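Long-range contacts in Peptide/nickel transport system substrate-binding protein (PDB 5KZT), which probably binds peptides outside the cell for uptake by a membrane transporter, and was crystallised with a bound peptide: residues Arg81-Trp86 / Lys213-Asp218; Trp86-Pro91 / Pro168-Phe173; Val92-Tyr97 / Tyr144-Thr149. One frame throughout, in Å; residues are numbered along the deposited sequence.

Contact 1. Residues Arg81-Trp86 / Lys213-Asp218; sequences REDAKW and KYWDKD
R81 lays its guanidinium flat on the indole of W215, an offset cation-pi stack joining the loop after strand 75-79 to the link between antiparallel strands 205-210 and 224-229. The planes are 9° apart, their centres separated by 3.7 Å. R81 leaves the backbone with CG anti to its carbonyl carbon, and the bend at chi3 (74°) turns the planar end over the ring. CD sits above the five-membered ring, 3.6 Å from its centroid, as a CH-pi contact, whereas CZ lies off-centre over the six-membered ring. NE comes within 3.3 Å of W215 CE3, and NH1 reaches CZ3. The group is kept from rotating by D83, which is gripped side-on: NE donates to the syn lone pair of OD1 at 2.8 Å and NH2 to OD2, both bonds nearly straight and close to the guanidinium plane. This salt bridge should temper the positive charge facing the indole. D83 OD1 also passes close to W215 CB. W215 holds CG between its backbone N and carbonyl carbon (chi1 69°), its CB turned to the opposing loop; D216 CB lies over the opposite face, toward its rim, and NE1 donates to E47. A84 CB packs obliquely near W215 CD1. Farther along, the aliphatic chain of K213 passes W86 O, CD at 3.6 Å, before NZ bonds to S87 O. The backbones meet through one water, which accepts from K85 N at 3.0 Å and weakly from W215 N, and donates to K213 O at 3.1 Å.

Contact 2. Residues Trp86-Pro91 / Pro168-Phe173; sequences WSNGDP and PLNEKF
With CG anti to the backbone N (chi1 -175°), N170 extends across W86, whose own CG, anti to the carbonyl carbon and beside the backbone N (chi1 -69°), swings the indole toward the helix start. N170 CB lies over the face of the five-membered ring, 4.0 Å from its centroid, a CH-pi contact; the amide stands steeply to the indole, their planes 78° apart, with ND2 3.5 Å from W86 CD1. From there ND2 continues to D90, donating to the anti lone pair of OD2 at 3.1 Å, roughly in the amide plane. N170 is also the N-cap of helix 171-177: its OD1 accepts from F173 N at 2.9 Å, so both ends of the amide are tied and its flip is fixed. The loop between strand 75-79 and helix 94-105 is thereby joined to the N-terminus of helix 171-177. D90 is presented by a type I turn, W86 to G89, overlapped by an Asx turn in which N88 OD1 takes D90 N from above its carbonyl plane. D90 OD2 also accepts weakly from N88 ND2, and a water donates to it at 2.7 Å; that water donates to N170 OD1 as well and accepts from N88 ND2. K172, bent at chi3 and chi4, brings CE to 4.0 Å from D90 OD2, its amino group staying beyond salt-bridge range. P168 O sits at the indole edge, near its plane, 3.4 Å from W86 CH2, and CZ2 packs on P168 CB.

Contact 3. Residues Val92-Tyr97 / Tyr144-Thr149; sequences VTANDY and YTLEVT
D96 OD2 is gripped by two N-H groups, that of W86 NE1 and the backbone N of T93, whose methyl lies against Y144. T93 N donates at 3.1 Å from well above the carboxylate plane. T93 is the N-cap of helix 94-105, and with D96 it forms a capping box; T93 OG1, set between the backbone N and the carbonyl carbon (chi1 73°), adds a weak bond from N95 N. Across the contact the meeting is mostly apolar. Y144 starts away from the helix, but with CG beside its backbone N (chi1 -62°) the ring swings back along the lead-in to the cap. CE1 comes to 3.4 Å from V92 O, met obliquely, and OH lies near T93 CG2. A94, with CB directed at the strand, fills the middle: CB is 3.7 Å from T145 O and the same distance from L146 CD2. L146 puts one methyl on A94 and the other on Y97, three residues on. CD2 rests on A94, 3.6 Å from its carbonyl O, while CD1 goes to the root of the Y97 side chain, 3.9 Å from CG and equally near CB. A94 and D143, just before the strand, share a backbone hydrogen bond. T145 turns its hydroxyl to D142. The helix start packs on L146 and strand 138-140 of the antiparallel sheet: strand 145-149 lies between 75-79, to which it is paired through backbone hydrogen bonds, L146 with I78, and edge strand 138-140, whose A140 touches A94 and whose I138 receives both Y97 and L146.

How the contacts relate
The first segments follow one another along the chain from strand 75-79 to helix 94-105, and their partners come in reverse order, so contact 3 nests in contact 2 and contact 2 in contact 1. W86 belongs to both contact 1 and contact 2, and its NE1 reaches into contact 3. Between contacts 1 and 3, A84 O takes V92 N at 3.0 Å. Contacts 2 and 3 also meet through L169 N and D96 O, 3.2 Å apart, and by packing of P91 CB on Y144 OH at 3.4 Å and of P168 CD on Y97 CE2 at 3.6 Å. The three centres lie about 12 to 16 Å from one another, all 26 to 28 Å from the centre of the chain, toward its periphery.

Contact 1. Residues Arg81-Trp86 / Lys213-Asp218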
loop_
_atom_site.group_PDB
_atom_site.type_symbol
_atom_site.label_atom_id
_atom_site.label_comp_id
_atom_site.label_asym_id
_atom_site.label_seq_id
_atom_site.Cartn_x
_atom_site.Cartn_y
_atom_site.Cartn_z
ATOM N N ARG A 81 -23.260 7.796 13.082
ATOM C CA ARG A 81 -24.525 7.766 12.350
ATOM C C ARG A 81 -25.478 6.749 12.980
ATOM O O ARG A 81 -25.112 5.605 13.205
ATOM C CB ARG A 81 -24.293 7.406 10.876
ATOM C CG ARG A 81 -23.587 8.483 10.072
ATOM C CD ARG A 81 -23.887 8.326 8.595
ATOM N NE ARG A 81 -25.252 8.752 8.316
ATOM C CZ ARG A 81 -25.616 9.986 7.956
ATOM N NH1 ARG A 81 -24.715 10.964 7.798
ATOM N NH2 ARG A 81 -26.904 10.237 7.714
ATOM N N GLU A 82 -26.700 7.158 13.252
ATOM C CA GLU A 82 -27.700 6.245 13.797
ATOM C C GLU A 82 -28.484 5.503 12.730
ATOM O O GLU A 82 -29.315 4.653 13.065
ATOM C CB GLU A 82 -28.613 7.000 14.751
ATOM C CG GLU A 82 -27.755 7.613 15.856
ATOM C CD GLU A 82 -28.505 8.261 16.981
ATOM O OE1 GLU A 82 -27.806 8.922 17.782
ATOM O OE2 GLU A 82 -29.743 8.091 17.087
ATOM N N ASP A 83 -28.217 5.811 11.458
ATOM C CA ASP A 83 -28.850 5.116 10.324
ATOM C C ASP A 83 -27.905 4.156 9.573
ATOM O O ASP A 83 -28.291 3.591 8.560
ATOM C CB ASP A 83 -29.469 6.142 9.364
ATOM C CG ASP A 83 -28.434 7.008 8.661
ATOM O OD1 ASP A 83 -27.221 6.875 8.921
ATOM O OD2 ASP A 83 -28.837 7.844 7.829
ATOM N N ALA A 84 -26.682 3.967 10.078
ATOM C CA ALA A 84 -25.727 3.052 9.462
ATOM C C ALA A 84 -26.022 1.599 9.867
ATOM O O ALA A 84 -26.251 1.292 11.051
ATOM C CB ALA A 84 -24.311 3.445 9.826
ATOM N N LYS A 85 -26.040 0.728 8.864
ATOM C CA LYS A 85 -26.345 -0.674 9.034
ATOM C C LYS A 85 -25.297 -1.569 8.385
ATOM O O LYS A 85 -24.643 -1.193 7.403
ATOM C CB LYS A 85 -27.700 -0.971 8.424
ATOM C CG LYS A 85 -28.854 -0.540 9.296
ATOM C CD LYS A 85 -30.192 -0.931 8.689
ATOM C CE LYS A 85 -31.336 -0.169 9.341
ATOM N NZ LYS A 85 -31.217 -0.085 10.831
ATOM N N TRP A 86 -25.130 -2.744 8.972
ATOM C CA TRP A 86 -24.429 -3.851 8.330
ATOM C C TRP A 86 -25.342 -4.511 7.305
ATOM O O TRP A 86 -26.575 -4.378 7.381
ATOM C CB TRP A 86 -23.995 -4.872 9.373
ATOM C CG TRP A 86 -22.910 -4.366 10.269
ATOM C CD1 TRP A 86 -23.030 -3.969 11.567
ATOM C CD2 TRP A 86 -21.534 -4.193 9.916
ATOM N NE1 TRP A 86 -21.810 -3.547 12.047
ATOM C CE2 TRP A 86 -20.867 -3.709 11.063
ATOM C CE3 TRP A 86 -20.789 -4.437 8.743
ATOM C CZ2 TRP A 86 -19.489 -3.430 11.069
ATOM C CZ3 TRP A 86 -19.422 -4.159 8.746
ATOM C CH2 TRP A 86 -18.789 -3.652 9.904
ATOM N N LYS A 213 -28.478 -1.546 1.796
ATOM C CA LYS A 213 -28.481 -1.157 3.219
ATOM C C LYS A 213 -27.425 -0.115 3.593
ATOM O O LYS A 213 -27.235 0.176 4.783
ATOM C CB LYS A 213 -28.318 -2.396 4.085
ATOM C CG LYS A 213 -29.488 -3.352 4.000
ATOM C CD LYS A 213 -29.493 -4.269 5.209
ATOM C CE LYS A 213 -30.346 -5.512 4.990
ATOM N NZ LYS A 213 -29.714 -6.404 3.976
ATOM N N TYR A 214 -26.729 0.443 2.597
ATOM C CA TYR A 214 -25.784 1.536 2.833
ATOM C C TYR A 214 -26.537 2.835 3.113
ATOM O O TYR A 214 -27.474 3.171 2.388
ATOM C CB TYR A 214 -24.860 1.701 1.628
ATOM C CG TYR A 214 -23.853 2.815 1.731
ATOM C CD1 TYR A 214 -23.003 2.926 2.827
ATOM C CD2 TYR A 214 -23.727 3.756 0.700
ATOM C CE1 TYR A 214 -22.072 3.957 2.909
ATOM C CE2 TYR A 214 -22.800 4.767 0.760
ATOM C CZ TYR A 214 -21.970 4.871 1.863
ATOM O OH TYR A 214 -21.059 5.896 1.905
ATOM N N TRP A 215 -26.122 3.555 4.165
ATOM C CA TRP A 215 -26.816 4.781 4.608
ATOM C C TRP A 215 -26.852 5.851 3.514
ATOM O O TRP A 215 -27.806 6.601 3.433
ATOM C CB TRP A 215 -26.199 5.371 5.912
ATOM C CG TRP A 215 -24.822 5.955 5.740
ATOM C CD1 TRP A 215 -23.637 5.298 5.875
ATOM C CD2 TRP A 215 -24.499 7.296 5.372
ATOM N NE1 TRP A 215 -22.592 6.142 5.597
ATOM C CE2 TRP A 215 -23.095 7.379 5.291
ATOM C CE3 TRP A 215 -25.264 8.435 5.075
ATOM C CZ2 TRP A 215 -22.426 8.564 4.930
ATOM C CZ3 TRP A 215 -24.599 9.625 4.733
ATOM C CH2 TRP A 215 -23.186 9.670 4.663
ATOM N N ASP A 216 -25.818 5.918 2.683
ATOM C CA ASP A 216 -25.736 6.937 1.619
ATOM C C ASP A 216 -25.972 6.354 0.209
ATOM O O ASP A 216 -25.430 6.845 -0.790
ATOM C CB ASP A 216 -24.378 7.639 1.695
ATOM C CG ASP A 216 -24.434 9.095 1.301
ATOM O OD1 ASP A 216 -25.540 9.670 1.249
ATOM O OD2 ASP A 216 -23.352 9.669 1.054
ATOM N N LYS A 217 -26.824 5.338 0.125
ATOM C CA LYS A 217 -27.036 4.613 -1.136
ATOM C C LYS A 217 -27.624 5.474 -2.261
ATOM O O LYS A 217 -27.410 5.175 -3.440
ATOM C CB LYS A 217 -27.925 3.393 -0.911
ATOM C CG LYS A 217 -29.386 3.732 -0.629
ATOM C CD LYS A 217 -30.145 2.544 -0.080
ATOM C CE LYS A 217 -31.598 2.896 0.122
ATOM N NZ LYS A 217 -32.312 1.720 0.677
ATOM N N ASP A 218 -28.348 6.536 -1.911
ATOM C CA ASP A 218 -28.905 7.437 -2.931
ATOM C C ASP A 218 -27.838 8.179 -3.771
ATOM O O ASP A 218 -28.130 8.650 -4.873
ATOM C CB ASP A 218 -29.900 8.425 -2.311
ATOM C CG ASP A 218 -31.236 7.763 -1.906
ATOM O OD1 ASP A 218 -31.509 6.578 -2.242
ATOM O OD2 ASP A 218 -32.043 8.458 -1.244
HETATM O O HOH W 1 -24.965 1.680 6.269
#

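Contact 2. Residues Trp86-Pro91 / Pro168-Phe173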
loop_
_atom_site.group_PDB
_atom_site.type_symbol
_atom_site.label_atom_id
_atom_site.label_comp_id
_atom_site.label_asym_id
_atom_site.label_seq_id
_atom_site.Cartn_x
_atom_site.Cartn_y
_atom_site.Cartn_z
ATOM N N TRP A 86 -25.130 -2.744 8.972
ATOM C CA TRP A 86 -24.429 -3.851 8.330
ATOM C C TRP A 86 -25.342 -4.511 7.305
ATOM O O TRP A 86 -26.575 -4.378 7.381
ATOM C CB TRP A 86 -23.995 -4.872 9.373
ATOM C CG TRP A 86 -22.910 -4.366 10.269
ATOM C CD1 TRP A 86 -23.030 -3.969 11.567
ATOM C CD2 TRP A 86 -21.534 -4.193 9.916
ATOM N NE1 TRP A 86 -21.810 -3.547 12.047
ATOM C CE2 TRP A 86 -20.867 -3.709 11.063
ATOM C CE3 TRP A 86 -20.789 -4.437 8.743
ATOM C CZ2 TRP A 86 -19.489 -3.430 11.069
ATOM C CZ3 TRP A 86 -19.422 -4.159 8.746
ATOM C CH2 TRP A 86 -18.789 -3.652 9.904
ATOM N N SER A 87 -24.736 -5.228 6.354
ATOM C CA SER A 87 -25.479 -5.864 5.262
ATOM C C SER A 87 -26.414 -7.005 5.707
ATOM O O SER A 87 -27.229 -7.472 4.910
ATOM C CB SER A 87 -24.511 -6.355 4.187
ATOM O OG SER A 87 -23.496 -7.173 4.744
ATOM N N ASN A 88 -26.291 -7.451 6.963
ATOM C CA ASN A 88 -27.263 -8.359 7.597
ATOM C C ASN A 88 -28.336 -7.616 8.417
ATOM O O ASN A 88 -29.084 -8.238 9.179
ATOM C CB ASN A 88 -26.533 -9.413 8.467
ATOM C CG ASN A 88 -25.870 -8.830 9.724
ATOM O OD1 ASN A 88 -25.808 -7.619 9.919
ATOM N ND2 ASN A 88 -25.380 -9.717 10.590
ATOM N N GLY A 89 -28.409 -6.289 8.298
ATOM C CA GLY A 89 -29.373 -5.510 9.067
ATOM C C GLY A 89 -28.967 -5.069 10.472
ATOM O O GLY A 89 -29.610 -4.171 11.011
ATOM N N ASP A 90 -27.925 -5.658 11.076
ATOM C CA ASP A 90 -27.453 -5.205 12.408
ATOM C C ASP A 90 -27.040 -3.729 12.315
ATOM O O ASP A 90 -26.410 -3.336 11.331
ATOM C CB ASP A 90 -26.211 -5.984 12.886
ATOM C CG ASP A 90 -26.487 -7.462 13.225
ATOM O OD1 ASP A 90 -27.636 -7.933 13.165
ATOM O OD2 ASP A 90 -25.499 -8.165 13.557
ATOM N N PRO A 91 -27.373 -2.906 13.334
ATOM C CA PRO A 91 -26.864 -1.529 13.304
ATOM C C PRO A 91 -25.335 -1.476 13.491
ATOM O O PRO A 91 -24.749 -2.379 14.116
ATOM C CB PRO A 91 -27.564 -0.877 14.499
ATOM C CG PRO A 91 -27.664 -2.001 15.475
ATOM C CD PRO A 91 -27.948 -3.234 14.655
ATOM N N PRO A 168 -14.806 -0.248 11.423
ATOM C CA PRO A 168 -15.491 -1.137 12.357
ATOM C C PRO A 168 -15.669 -2.554 11.813
ATOM O O PRO A 168 -15.581 -2.777 10.596
ATOM C CB PRO A 168 -16.836 -0.455 12.556
ATOM C CG PRO A 168 -17.098 0.216 11.247
ATOM C CD PRO A 168 -15.755 0.626 10.705
ATOM N N LEU A 169 -15.841 -3.500 12.736
ATOM C CA LEU A 169 -16.175 -4.884 12.419
ATOM C C LEU A 169 -17.289 -5.358 13.340
ATOM O O LEU A 169 -17.376 -4.936 14.495
ATOM C CB LEU A 169 -14.947 -5.785 12.573
ATOM C CG LEU A 169 -13.863 -5.570 11.515
ATOM C CD1 LEU A 169 -12.588 -6.294 11.930
ATOM C CD2 LEU A 169 -14.338 -6.034 10.139
ATOM N N ASN A 170 -18.133 -6.228 12.801
ATOM C CA ASN A 170 -19.216 -6.845 13.529
ATOM C C ASN A 170 -18.706 -8.055 14.310
ATOM O O ASN A 170 -18.516 -9.113 13.741
ATOM C CB ASN A 170 -20.305 -7.250 12.538
ATOM C CG ASN A 170 -21.542 -7.798 13.219
ATOM O OD1 ASN A 170 -21.517 -8.839 13.888
ATOM N ND2 ASN A 170 -22.647 -7.095 13.033
ATOM N N GLU A 171 -18.512 -7.902 15.624
ATOM C CA GLU A 171 -17.879 -8.947 16.443
ATOM C C GLU A 171 -18.602 -10.284 16.345
ATOM O O GLU A 171 -17.968 -11.337 16.233
ATOM C CB GLU A 171 -17.789 -8.533 17.906
ATOM C CG GLU A 171 -17.195 -9.606 18.819
ATOM C CD GLU A 171 -16.891 -9.107 20.208
ATOM O OE1 GLU A 171 -17.187 -7.951 20.530
ATOM O OE2 GLU A 171 -16.367 -9.897 20.995
ATOM N N LYS A 172 -19.925 -10.237 16.385
ATOM C CA LYS A 172 -20.720 -11.455 16.317
ATOM C C LYS A 172 -20.457 -12.231 15.025
ATOM O O LYS A 172 -20.258 -13.446 15.029
ATOM C CB LYS A 172 -22.205 -11.121 16.453
ATOM C CG LYS A 172 -23.081 -12.324 16.739
ATOM C CD LYS A 172 -24.452 -11.923 17.297
ATOM C CE LYS A 172 -25.288 -11.160 16.269
ATOM N NZ LYS A 172 -26.748 -11.482 16.363
ATOM N N PHE A 173 -20.455 -11.524 13.922
ATOM C CA PHE A 173 -20.210 -12.144 12.632
ATOM C C PHE A 173 -18.774 -12.677 12.484
ATOM O O PHE A 173 -18.580 -13.812 12.027
ATOM C CB PHE A 173 -20.512 -11.150 11.521
ATOM C CG PHE A 173 -20.363 -11.728 10.147
ATOM C CD1 PHE A 173 -21.429 -12.358 9.525
ATOM C CD2 PHE A 173 -19.158 -11.622 9.463
ATOM C CE1 PHE A 173 -21.306 -12.885 8.241
ATOM C CE2 PHE A 173 -19.015 -12.146 8.176
ATOM C CZ PHE A 173 -20.097 -12.775 7.560
HETATM O O HOH W 2 -23.930 -10.355 13.328
#

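Contact 3. Residues Val92-Tyr97 / Tyr144-Thr149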
loop_
_atom_site.group_PDB
_atom_site.type_symbol
_atom_site.label_atom_id
_atom_site.label_comp_id
_atom_site.label_asym_id
_atom_site.label_seq_id
_atom_site.Cartn_x
_atom_site.Cartn_y
_atom_site.Cartn_z
ATOM N N VAL A 92 -24.709 -0.453 12.914
ATOM C CA VAL A 92 -23.297 -0.182 13.144
ATOM C C VAL A 92 -23.236 0.684 14.400
ATOM O O VAL A 92 -23.852 1.765 14.457
ATOM C CB VAL A 92 -22.618 0.519 11.953
ATOM C CG1 VAL A 92 -21.140 0.802 12.254
ATOM C CG2 VAL A 92 -22.781 -0.309 10.668
ATOM N N THR A 93 -22.555 0.181 15.426
ATOM C CA THR A 93 -22.525 0.848 16.737
ATOM C C THR A 93 -21.084 1.108 17.169
ATOM O O THR A 93 -20.136 0.600 16.547
ATOM C CB THR A 93 -23.203 -0.002 17.828
ATOM O OG1 THR A 93 -22.361 -1.103 18.162
ATOM C CG2 THR A 93 -24.566 -0.499 17.389
ATOM N N ALA A 94 -20.929 1.856 18.265
ATOM C CA ALA A 94 -19.611 2.156 18.835
ATOM C C ALA A 94 -18.852 0.895 19.191
ATOM O O ALA A 94 -17.631 0.883 19.112
ATOM C CB ALA A 94 -19.753 3.034 20.068
ATOM N N ASN A 95 -19.582 -0.152 19.577
ATOM C CA ASN A 95 -18.973 -1.434 19.956
ATOM C C ASN A 95 -18.202 -2.087 18.815
ATOM O O ASN A 95 -17.229 -2.796 19.052
ATOM C CB ASN A 95 -20.025 -2.379 20.504
ATOM C CG ASN A 95 -20.702 -1.815 21.732
ATOM O OD1 ASN A 95 -20.043 -1.289 22.616
ATOM N ND2 ASN A 95 -22.026 -1.868 21.766
ATOM N N ASP A 96 -18.627 -1.829 17.581
ATOM C CA ASP A 96 -17.961 -2.386 16.413
ATOM C C ASP A 96 -16.587 -1.762 16.201
ATOM O O ASP A 96 -15.673 -2.421 15.707
ATOM C CB ASP A 96 -18.783 -2.148 15.150
ATOM C CG ASP A 96 -20.158 -2.755 15.202
ATOM O OD1 ASP A 96 -20.416 -3.704 15.958
ATOM O OD2 ASP A 96 -21.013 -2.274 14.429
ATOM N N TYR A 97 -16.456 -0.482 16.549
ATOM C CA TYR A 97 -15.165 0.188 16.454
ATOM C C TYR A 97 -14.249 -0.242 17.582
ATOM O O TYR A 97 -13.058 -0.509 17.358
ATOM C CB TYR A 97 -15.305 1.699 16.478
ATOM C CG TYR A 97 -15.965 2.273 15.266
ATOM C CD1 TYR A 97 -17.349 2.373 15.197
ATOM C CD2 TYR A 97 -15.219 2.741 14.197
ATOM C CE1 TYR A 97 -17.971 2.907 14.068
ATOM C CE2 TYR A 97 -15.833 3.274 13.072
ATOM C CZ TYR A 97 -17.207 3.367 13.031
ATOM O OH TYR A 97 -17.853 3.904 11.962
ATOM N N TYR A 144 -23.865 4.879 20.217
ATOM C CA TYR A 144 -23.576 5.761 19.077
ATOM C C TYR A 144 -22.593 6.904 19.381
ATOM O O TYR A 144 -22.587 7.910 18.683
ATOM C CB TYR A 144 -24.905 6.273 18.495
ATOM C CG TYR A 144 -25.724 5.107 17.989
ATOM C CD1 TYR A 144 -25.499 4.576 16.711
ATOM C CD2 TYR A 144 -26.668 4.475 18.816
ATOM C CE1 TYR A 144 -26.210 3.471 16.259
ATOM C CE2 TYR A 144 -27.385 3.366 18.372
ATOM C CZ TYR A 144 -27.152 2.868 17.100
ATOM O OH TYR A 144 -27.866 1.774 16.664
ATOM N N THR A 145 -21.752 6.737 20.404
ATOM C CA THR A 145 -20.738 7.736 20.764
ATOM C C THR A 145 -19.419 7.064 21.146
ATOM O O THR A 145 -19.403 6.159 21.995
ATOM C CB THR A 145 -21.206 8.612 21.945
ATOM O OG1 THR A 145 -22.469 9.193 21.615
ATOM C CG2 THR A 145 -20.177 9.742 22.276
ATOM N N LEU A 146 -18.332 7.514 20.509
ATOM C CA LEU A 146 -16.970 7.097 20.860
ATOM C C LEU A 146 -16.212 8.224 21.531
ATOM O O LEU A 146 -16.394 9.415 21.200
ATOM C CB LEU A 146 -16.175 6.696 19.619
ATOM C CG LEU A 146 -16.589 5.439 18.879
ATOM C CD1 LEU A 146 -15.908 5.408 17.529
ATOM C CD2 LEU A 146 -16.279 4.187 19.691
ATOM N N GLU A 147 -15.353 7.841 22.479
ATOM C CA GLU A 147 -14.300 8.704 22.939
ATOM C C GLU A 147 -12.977 8.043 22.565
ATOM O O GLU A 147 -12.675 6.955 23.061
ATOM C CB GLU A 147 -14.357 8.929 24.437
ATOM C CG GLU A 147 -13.414 10.041 24.881
ATOM C CD GLU A 147 -13.210 10.087 26.378
ATOM O OE1 GLU A 147 -12.486 9.200 26.931
ATOM O OE2 GLU A 147 -13.754 11.019 27.009
ATOM N N VAL A 148 -12.216 8.712 21.694
ATOM C CA VAL A 148 -10.880 8.247 21.264
ATOM C C VAL A 148 -9.835 9.140 21.907
ATOM O O VAL A 148 -9.900 10.370 21.796
ATOM C CB VAL A 148 -10.747 8.298 19.725
ATOM C CG1 VAL A 148 -9.319 7.977 19.271
ATOM C CG2 VAL A 148 -11.758 7.354 19.070
ATOM N N THR A 149 -8.871 8.523 22.578
ATOM C CA THR A 149 -7.787 9.252 23.218
ATOM C C THR A 149 -6.505 8.907 22.465
ATOM O O THR A 149 -6.157 7.723 22.303
ATOM C CB THR A 149 -7.677 8.905 24.729
ATOM O OG1 THR A 149 -8.907 9.206 25.391
ATOM C CG2 THR A 149 -6.588 9.733 25.402
#